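Local coordinates for protein globin (Geobacter sulfurreducens, PDB 2W31) that forms the globin domain of a globin-coupled sensor, holding a heme whose iron is ligated by two histidines, and probably binds oxygen, at residues Gly76-Asp79 and Asn80-His84; Glu136-Leu139 and Asp140-Asp144; Lys32-Leu35 and Ala36-Tyr40. All blocks are in the same frame, centred on the assembly; numbering follows the deposited sequence. Where two conformers were deposited one is given.

Interaction 1 of 3, residues Gly76-Asp79 and Asn80-His84; sequences GSYD and NRYIH
Tyr78 and Tyr82 form a T-shaped (edge-to-face) aromatic pair where the loop 76-79 runs into helix 80-96. Their ring centroids lie 5.3 Å apart and the planes stand at 86°. The edge of Tyr78 does the touching: CD1 of Tyr78 sits over the centre of the Tyr82 ring, 4.0 Å from Tyr82 CZ. Chi1 of Tyr82, -175°, sets the ring on the carbonyl side of its own backbone and back toward Tyr78, to which it presents that face.

Two hydrogen bonds tie the first turn of the helix to Asp79. Tyr82 N donates to Asp79 OD1 at 3.1 Å, and Ile83 N reaches Asp79 O at 3.2 Å. The carboxylate can meet Tyr82 N because chi1 of Asp79 is 47°, which places CG between its own N and carbonyl carbon and turns OD1 over the helix start. The same oxygen also packs on Arg81 CB at 3.4 Å.

The phenol oxygens have further partners: Tyr78 OH bonds to Leu73 O, besides a weak bond from Gly76 N, and Tyr82 OH bonds to Asn142. Both rings also rest on Ile138 of helix 125-151 and on Met4 of helix 4-11.

Tyr78 is the centre of an inverse gamma turn, and Asp79 right after it is a classic N-cap, here opening the helix that carries the heme ligand His93.

Interaction 2 of 3, residues Glu136-Leu139 and Asp140-Asp144; sequences EKIL and DINLD
Asn142 grips Ile138 O twice, with its backbone N at 2.9 Å and its side-chain ND2 at 2.8 Å. The two donors come from opposite faces of the Ile138 carbonyl plane, and ND2 stands 38° out of it, so the amide arches over the backbone of its own helix. Chi1 of Asn142, -85°, folds the side chain back toward the preceding turn and brings ND2 within range. There it also lies beside Ile138, whose CG1 is 3.8 Å from Asn142 ND2; the two side chains run alongside each other in the same direction.

Around this pair the ordinary i to i+4 bonds continue, Ile141 N to Lys137 O at 2.9 Å and Leu143 N to Leu139 O at 2.9 Å. Ile141 lays its CG1 against Lys137 O at 3.2 Å. One turn apart, Glu136 and Asp140 hold their carboxylates 4.9 Å from each other, measured OE1 of Glu136 to OD1 of Asp140, and Arg111 of the same chain, on helix 100-121, forms salt bridges with both, which probably offsets their like charge.

In the second shell, Trp69 and Tyr82 hold the two ends of the Asn142 amide, Trp69 NE1 donating to OD1. Asp140 reaches across the dimer interface to Arg111 and Asn108 of the second subunit, and Leu143 packs on Leu143 of that subunit.

This part of helix 125-151 is thus enclosed on several sides within its own chain: Ile138 and Asn142 face helix 80-96, Leu139 and Leu143 meet helix 100-121, and Ile141 rests on Tyr11 of helix 4-11.

Interaction 3 of 3, residues Lys32-Leu35 and Ala36-Tyr40; sequences KERL and ADQFY
Leu35 and Phe39, one turn apart on helix 32-44, both carry CG opposite their own backbone N, with chi1 of -178° and -177°, and this sends the two apolar groups off the same side of the helix. CB of Phe39 lies close over the carbonyl of the turn before, 3.1 Å from Leu35 O. CD1 of Leu35 leans over the start of Ala36, 3.6 Å from Ala36 N. The Phe39 ring then leads away from residues 32-35 to meet the ring of His66, an axial ligand of the heme iron, and its side chain comes within about 4 Å of the bound heme.

Beneath them the backbone is a regular alpha helix. Phe39 N donates to Leu35 O at 2.8 Å, and Ala36, Asp37 and Gln38 bond in the same i to i+4 way to the carbonyls of Lys32, Glu33 and Arg34. Gln38 lays its aliphatic part on the preceding turn, CG of Gln38 being 3.3 Å from Arg34 O. In one of its two deposited conformers the Arg34 side chain bends round to run alongside Gln38.

Leu35 packs on Phe70 and Phe113 and Ala36 rests on Gln67, which seats the inner side of the helix on helices 62-72 and 100-121. Lys32 NZ forms a salt bridge with the neighbouring Glu33 OE2 at 2.9 Å, approaching from above the carboxylate plane. Lys32 has a second such partner in Glu29, and Asp37 pairs with Lys63.

The chemistry is therefore divided: salt bridges link the more exposed residues to one another and to helix 62-72, whereas apolar groups carry the buried side.

Interactions 1 and 2 touch directly although they lie far apart in sequence. Tyr82 OH and Asn142 ND2 are 3.1 Å apart in a probable hydrogen bond, and Tyr78 CD1 packs on Ile138 CD1 at 3.9 Å, joining the start of helix 80-96 to helix 125-151. Interaction 3 touches neither: its nearest atoms are about 9 Å from interaction 2 and about 13 Å from interaction 1, which lies on the opposite side of the chain's centre. The contacts lie at different distances from the heme: the side chain of Phe39 is about 4 Å from the bound heme, that of Asn142 about 5 Å and that of Tyr82 about 9 Å.

Interaction 1 of 3, residues Gly76-Asp79 and Asn80-His84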
loop_
_atom_site.group_PDB
_atom_site.type_symbol
_atom_site.label_atom_id
_atom_site.label_comp_id
_atom_site.label_asym_id
_atom_site.label_seq_id
_atom_site.Cartn_x
_atom_site.Cartn_y
_atom_site.Cartn_z
ATOM N N GLY A 76 -2.117 -12.749 15.147
ATOM C CA GLY A 76 -1.444 -12.260 16.367
ATOM C C GLY A 76 0.059 -12.633 16.265
ATOM O O GLY A 76 0.513 -13.164 15.244
ATOM N N SER A 77 0.826 -12.427 17.321
ATOM C CA SER A 77 2.282 -12.745 17.327
ATOM C C SER A 77 3.103 -12.137 16.166
ATOM O O SER A 77 3.808 -12.841 15.415
ATOM C CB SER A 77 2.556 -14.253 17.488
ATOM O OG SER A 77 1.797 -15.035 16.586
ATOM N N TYR A 78 3.042 -10.817 16.061
ATOM C CA TYR A 78 3.803 -10.016 15.078
ATOM C C TYR A 78 5.184 -9.747 15.680
ATOM O O TYR A 78 5.388 -8.698 16.323
ATOM C CB TYR A 78 3.019 -8.714 14.799
ATOM C CG TYR A 78 1.582 -9.028 14.449
ATOM C CD1 TYR A 78 1.270 -9.618 13.219
ATOM C CD2 TYR A 78 0.556 -8.813 15.357
ATOM C CE1 TYR A 78 -0.074 -9.987 12.886
ATOM C CE2 TYR A 78 -0.772 -9.139 15.043
ATOM C CZ TYR A 78 -1.085 -9.735 13.818
ATOM O OH TYR A 78 -2.378 -10.123 13.527
ATOM N N ASP A 79 6.097 -10.711 15.560
ATOM C CA ASP A 79 7.380 -10.639 16.273
ATOM C C ASP A 79 8.516 -10.936 15.310
ATOM O O ASP A 79 8.326 -10.908 14.097
ATOM C CB ASP A 79 7.372 -11.646 17.437
ATOM C CG ASP A 79 6.855 -13.057 17.011
ATOM O OD1 ASP A 79 6.819 -13.418 15.801
ATOM O OD2 ASP A 79 6.484 -13.839 17.923
ATOM N N ASN A 80 9.709 -11.224 15.828
ATOM C CA ASN A 80 10.816 -11.410 14.888
ATOM C C ASN A 80 10.681 -12.705 14.059
ATOM O O ASN A 80 11.109 -12.757 12.899
ATOM C CB ASN A 80 12.188 -11.237 15.549
ATOM C CG ASN A 80 12.598 -9.780 15.660
ATOM O OD1 ASN A 80 13.014 -9.140 14.674
ATOM N ND2 ASN A 80 12.508 -9.248 16.874
ATOM N N ARG A 81 10.016 -13.712 14.598
ATOM C CA ARG A 81 9.653 -14.892 13.818
ATOM C C ARG A 81 8.749 -14.540 12.616
ATOM O O ARG A 81 8.886 -15.077 11.498
ATOM C CB ARG A 81 8.954 -15.872 14.732
ATOM C CG ARG A 81 8.644 -17.217 14.134
ATOM C CD ARG A 81 8.239 -18.175 15.256
ATOM N NE ARG A 81 7.624 -19.398 14.753
ATOM C CZ ARG A 81 6.592 -20.006 15.336
ATOM N NH1 ARG A 81 6.042 -19.489 16.435
ATOM N NH2 ARG A 81 6.099 -21.126 14.811
ATOM N N TYR A 82 7.792 -13.660 12.865
ATOM C CA TYR A 82 6.899 -13.220 11.798
ATOM C C TYR A 82 7.666 -12.523 10.670
ATOM O O TYR A 82 7.389 -12.790 9.489
ATOM C CB TYR A 82 5.848 -12.299 12.414
ATOM C CG TYR A 82 4.745 -11.837 11.483
ATOM C CD1 TYR A 82 3.678 -12.659 11.184
ATOM C CD2 TYR A 82 4.758 -10.539 10.934
ATOM C CE1 TYR A 82 2.652 -12.235 10.328
ATOM C CE2 TYR A 82 3.745 -10.102 10.088
ATOM C CZ TYR A 82 2.691 -10.947 9.771
ATOM O OH TYR A 82 1.649 -10.526 8.951
ATOM N N ILE A 83 8.587 -11.614 11.013
ATOM C CA ILE A 83 9.385 -10.938 9.977
ATOM C C ILE A 83 10.273 -11.916 9.199
ATOM O O ILE A 83 10.439 -11.792 7.978
ATOM C CB ILE A 83 10.209 -9.739 10.531
ATOM C CG1 ILE A 83 11.286 -9.308 9.518
ATOM C CG2 ILE A 83 10.840 -10.090 11.852
ATOM C CD1 ILE A 83 11.887 -7.975 9.800
ATOM N N HIS A 84 10.843 -12.888 9.896
ATOM C CA HIS A 84 11.719 -13.835 9.237
ATOM C C HIS A 84 10.937 -14.623 8.218
ATOM O O HIS A 84 11.402 -14.862 7.103
ATOM C CB HIS A 84 12.345 -14.758 10.274
ATOM C CG HIS A 84 13.234 -14.040 11.241
ATOM N ND1 HIS A 84 13.733 -12.775 10.995
ATOM C CD2 HIS A 84 13.719 -14.405 12.454
ATOM C CE1 HIS A 84 14.472 -12.387 12.020
ATOM N NE2 HIS A 84 14.487 -13.360 12.914
#

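Interaction 2 of 3, residues Glu136-Leu139 and Asp140-Asp144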
loop_
_atom_site.group_PDB
_atom_site.type_symbol
_atom_site.label_atom_id
_atom_site.label_comp_id
_atom_site.label_asym_id
_atom_site.label_seq_id
_atom_site.Cartn_x
_atom_site.Cartn_y
_atom_site.Cartn_z
ATOM N N GLU A 136 -4.369 -1.434 7.303
ATOM C CA GLU A 136 -3.404 -0.780 6.388
ATOM C C GLU A 136 -1.965 -0.899 6.870
ATOM O O GLU A 136 -1.052 -1.098 6.046
ATOM C CB GLU A 136 -3.761 0.673 6.127
ATOM C CG GLU A 136 -5.096 0.889 5.443
ATOM C CD GLU A 136 -5.086 0.740 3.960
ATOM O OE1 GLU A 136 -4.498 -0.206 3.396
ATOM O OE2 GLU A 136 -5.774 1.575 3.312
ATOM N N LYS A 137 -1.730 -0.796 8.184
ATOM C CA LYS A 137 -0.392 -0.992 8.714
ATOM C C LYS A 137 0.138 -2.421 8.463
ATOM O O LYS A 137 1.238 -2.598 7.981
ATOM C CB LYS A 137 -0.337 -0.671 10.215
ATOM C CG LYS A 137 -0.461 0.796 10.543
ATOM C CD LYS A 137 -0.516 0.957 12.037
ATOM C CE LYS A 137 -1.273 2.216 12.424
ATOM N NZ LYS A 137 -1.552 2.342 13.887
ATOM N N ILE A 138 -0.644 -3.442 8.787
ATOM C CA ILE A 138 -0.117 -4.802 8.599
ATOM C C ILE A 138 0.108 -5.138 7.120
ATOM O O ILE A 138 1.109 -5.775 6.769
ATOM C CB ILE A 138 -0.943 -5.867 9.374
ATOM C CG1 ILE A 138 -0.101 -7.139 9.575
ATOM C CG2 ILE A 138 -2.309 -6.207 8.725
ATOM C CD1 ILE A 138 1.121 -6.918 10.431
ATOM N N LEU A 139 -0.799 -4.702 6.256
ATOM C CA LEU A 139 -0.605 -4.964 4.797
ATOM C C LEU A 139 0.652 -4.222 4.327
ATOM O O LEU A 139 1.468 -4.782 3.574
ATOM C CB LEU A 139 -1.818 -4.525 3.956
ATOM C CG LEU A 139 -3.087 -5.308 4.269
ATOM C CD1 LEU A 139 -4.219 -4.730 3.449
ATOM C CD2 LEU A 139 -2.878 -6.753 3.946
ATOM N N ASP A 140 0.799 -2.951 4.732
ATOM C CA ASP A 140 1.990 -2.164 4.303
ATOM C C ASP A 140 3.291 -2.750 4.855
ATOM O O ASP A 140 4.304 -2.750 4.145
ATOM C CB ASP A 140 1.818 -0.668 4.625
ATOM C CG ASP A 140 0.873 0.040 3.648
ATOM O OD1 ASP A 140 0.373 -0.607 2.688
ATOM O OD2 ASP A 140 0.630 1.247 3.876
ATOM N N ILE A 141 3.268 -3.257 6.092
ATOM C CA ILE A 141 4.437 -3.941 6.651
ATOM C C ILE A 141 4.768 -5.190 5.837
ATOM O O ILE A 141 5.937 -5.406 5.475
ATOM C CB ILE A 141 4.226 -4.276 8.153
ATOM C CG1 ILE A 141 4.247 -2.981 8.979
ATOM C CG2 ILE A 141 5.260 -5.342 8.663
ATOM C CD1 ILE A 141 3.716 -3.070 10.432
ATOM N N ASN A 142 3.747 -5.986 5.493
ATOM C CA ASN A 142 3.970 -7.176 4.658
ATOM C C ASN A 142 4.613 -6.825 3.313
ATOM O O ASN A 142 5.593 -7.433 2.881
ATOM C CB ASN A 142 2.659 -7.954 4.473
ATOM C CG ASN A 142 2.379 -8.918 5.629
ATOM O OD1 ASN A 142 2.403 -10.149 5.422
ATOM N ND2 ASN A 142 2.147 -8.392 6.819
ATOM N N LEU A 143 4.043 -5.824 2.642
ATOM C CA LEU A 143 4.551 -5.411 1.339
ATOM C C LEU A 143 5.984 -4.852 1.449
ATOM O O LEU A 143 6.844 -5.103 0.580
ATOM C CB LEU A 143 3.601 -4.329 0.769
ATOM C CG LEU A 143 3.986 -3.762 -0.606
ATOM C CD1 LEU A 143 4.071 -4.845 -1.686
ATOM C CD2 LEU A 143 2.966 -2.685 -1.007
ATOM N N ASP A 144 6.263 -4.140 2.533
ATOM C CA ASP A 144 7.584 -3.527 2.775
ATOM C C ASP A 144 8.635 -4.651 2.870
ATOM O O ASP A 144 9.656 -4.656 2.150
ATOM C CB ASP A 144 7.470 -2.718 4.076
ATOM C CG ASP A 144 8.756 -1.951 4.482
ATOM O OD1 ASP A 144 9.885 -2.193 3.920
ATOM O OD2 ASP A 144 8.629 -1.096 5.405
#

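Interaction 3 of 3, residues Lys32-Leu35 and Ala36-Tyr40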
loop_
_atom_site.group_PDB
_atom_site.type_symbol
_atom_site.label_atom_id
_atom_site.label_comp_id
_atom_site.label_asym_id
_atom_site.label_seq_id
_atom_site.Cartn_x
_atom_site.Cartn_y
_atom_site.Cartn_z
ATOM N N LYS A 32 -12.428 -16.181 4.080
ATOM C CA LYS A 32 -11.162 -16.629 3.553
ATOM C C LYS A 32 -11.277 -17.241 2.153
ATOM O O LYS A 32 -10.427 -16.995 1.296
ATOM C CB LYS A 32 -10.464 -17.585 4.552
ATOM C CG LYS A 32 -11.050 -18.988 4.707
ATOM C CD LYS A 32 -10.283 -19.702 5.842
ATOM C CE LYS A 32 -10.532 -21.208 5.866
ATOM N NZ LYS A 32 -11.926 -21.479 6.268
ATOM N N GLU A 33 -12.329 -18.026 1.925
ATOM C CA GLU A 33 -12.516 -18.648 0.599
ATOM C C GLU A 33 -12.896 -17.627 -0.492
ATOM O O GLU A 33 -12.446 -17.751 -1.650
ATOM C CB GLU A 33 -13.547 -19.802 0.653
ATOM C CG GLU A 33 -13.099 -20.972 1.520
ATOM C CD GLU A 33 -13.554 -20.850 2.972
ATOM O OE1 GLU A 33 -14.186 -19.833 3.352
ATOM O OE2 GLU A 33 -13.291 -21.799 3.744
ATOM N N ARG A 34 -13.742 -16.656 -0.131
ATOM C CA ARG A 34 -14.122 -15.557 -1.022
ATOM C C ARG A 34 -12.860 -14.788 -1.446
ATOM O O ARG A 34 -12.647 -14.532 -2.655
ATOM C CB ARG A 34 -15.079 -14.600 -0.312
ATOM C CG ARG A 34 -16.534 -14.690 -0.727
ATOM C CD ARG A 34 -17.362 -13.521 -0.192
ATOM N NE ARG A 34 -17.083 -12.305 -0.947
ATOM C CZ ARG A 34 -16.638 -11.152 -0.439
ATOM N NH1 ARG A 34 -16.438 -10.986 0.865
ATOM N NH2 ARG A 34 -16.412 -10.137 -1.255
ATOM N N LEU A 35 -12.016 -14.465 -0.451
ATOM C CA LEU A 35 -10.716 -13.821 -0.694
ATOM C C LEU A 35 -9.864 -14.686 -1.627
ATOM O O LEU A 35 -9.364 -14.208 -2.639
ATOM C CB LEU A 35 -9.975 -13.511 0.634
ATOM C CG LEU A 35 -8.607 -12.789 0.566
ATOM C CD1 LEU A 35 -7.468 -13.788 0.316
ATOM C CD2 LEU A 35 -8.576 -11.668 -0.498
ATOM N N ALA A 36 -9.739 -15.981 -1.310
ATOM C CA ALA A 36 -8.906 -16.885 -2.106
ATOM C C ALA A 36 -9.387 -16.987 -3.551
ATOM O O ALA A 36 -8.568 -16.999 -4.472
ATOM C CB ALA A 36 -8.845 -18.285 -1.469
ATOM N N ASP A 37 -10.710 -17.047 -3.751
ATOM C CA ASP A 37 -11.289 -17.152 -5.100
ATOM C C ASP A 37 -11.036 -15.862 -5.871
ATOM O O ASP A 37 -10.625 -15.922 -7.017
ATOM C CB ASP A 37 -12.808 -17.421 -5.065
ATOM C CG ASP A 37 -13.149 -18.843 -4.637
ATOM O OD1 ASP A 37 -12.265 -19.730 -4.647
ATOM O OD2 ASP A 37 -14.329 -19.058 -4.262
ATOM N N GLN A 38 -11.283 -14.713 -5.235
ATOM C CA GLN A 38 -11.132 -13.426 -5.904
ATOM C C GLN A 38 -9.663 -13.179 -6.229
ATOM O O GLN A 38 -9.350 -12.750 -7.333
ATOM C CB GLN A 38 -11.748 -12.287 -5.081
ATOM C CG GLN A 38 -13.277 -12.371 -5.053
ATOM C CD GLN A 38 -13.973 -11.233 -4.301
ATOM O OE1 GLN A 38 -13.451 -10.121 -4.203
ATOM N NE2 GLN A 38 -15.183 -11.511 -3.790
ATOM N N PHE A 39 -8.768 -13.472 -5.272
ATOM C CA PHE A 39 -7.333 -13.316 -5.452
ATOM C C PHE A 39 -6.834 -14.173 -6.610
ATOM O O PHE A 39 -6.180 -13.663 -7.549
ATOM C CB PHE A 39 -6.634 -13.676 -4.110
ATOM C CG PHE A 39 -5.150 -13.501 -4.105
ATOM C CD1 PHE A 39 -4.588 -12.304 -3.665
ATOM C CD2 PHE A 39 -4.297 -14.551 -4.451
ATOM C CE1 PHE A 39 -3.202 -12.161 -3.599
ATOM C CE2 PHE A 39 -2.906 -14.413 -4.381
ATOM C CZ PHE A 39 -2.361 -13.197 -3.946
ATOM N N TYR A 40 -7.196 -15.463 -6.578
ATOM C CA TYR A 40 -6.781 -16.422 -7.603
ATOM C C TYR A 40 -7.329 -16.047 -8.976
ATOM O O TYR A 40 -6.576 -15.992 -9.957
ATOM C CB TYR A 40 -7.270 -17.807 -7.212
ATOM C CG TYR A 40 -6.492 -18.959 -7.813
ATOM C CD1 TYR A 40 -5.381 -19.496 -7.155
ATOM C CD2 TYR A 40 -6.875 -19.513 -9.024
ATOM C CE1 TYR A 40 -4.673 -20.580 -7.689
ATOM C CE2 TYR A 40 -6.160 -20.598 -9.581
ATOM C CZ TYR A 40 -5.076 -21.122 -8.889
ATOM O OH TYR A 40 -4.361 -22.181 -9.393
#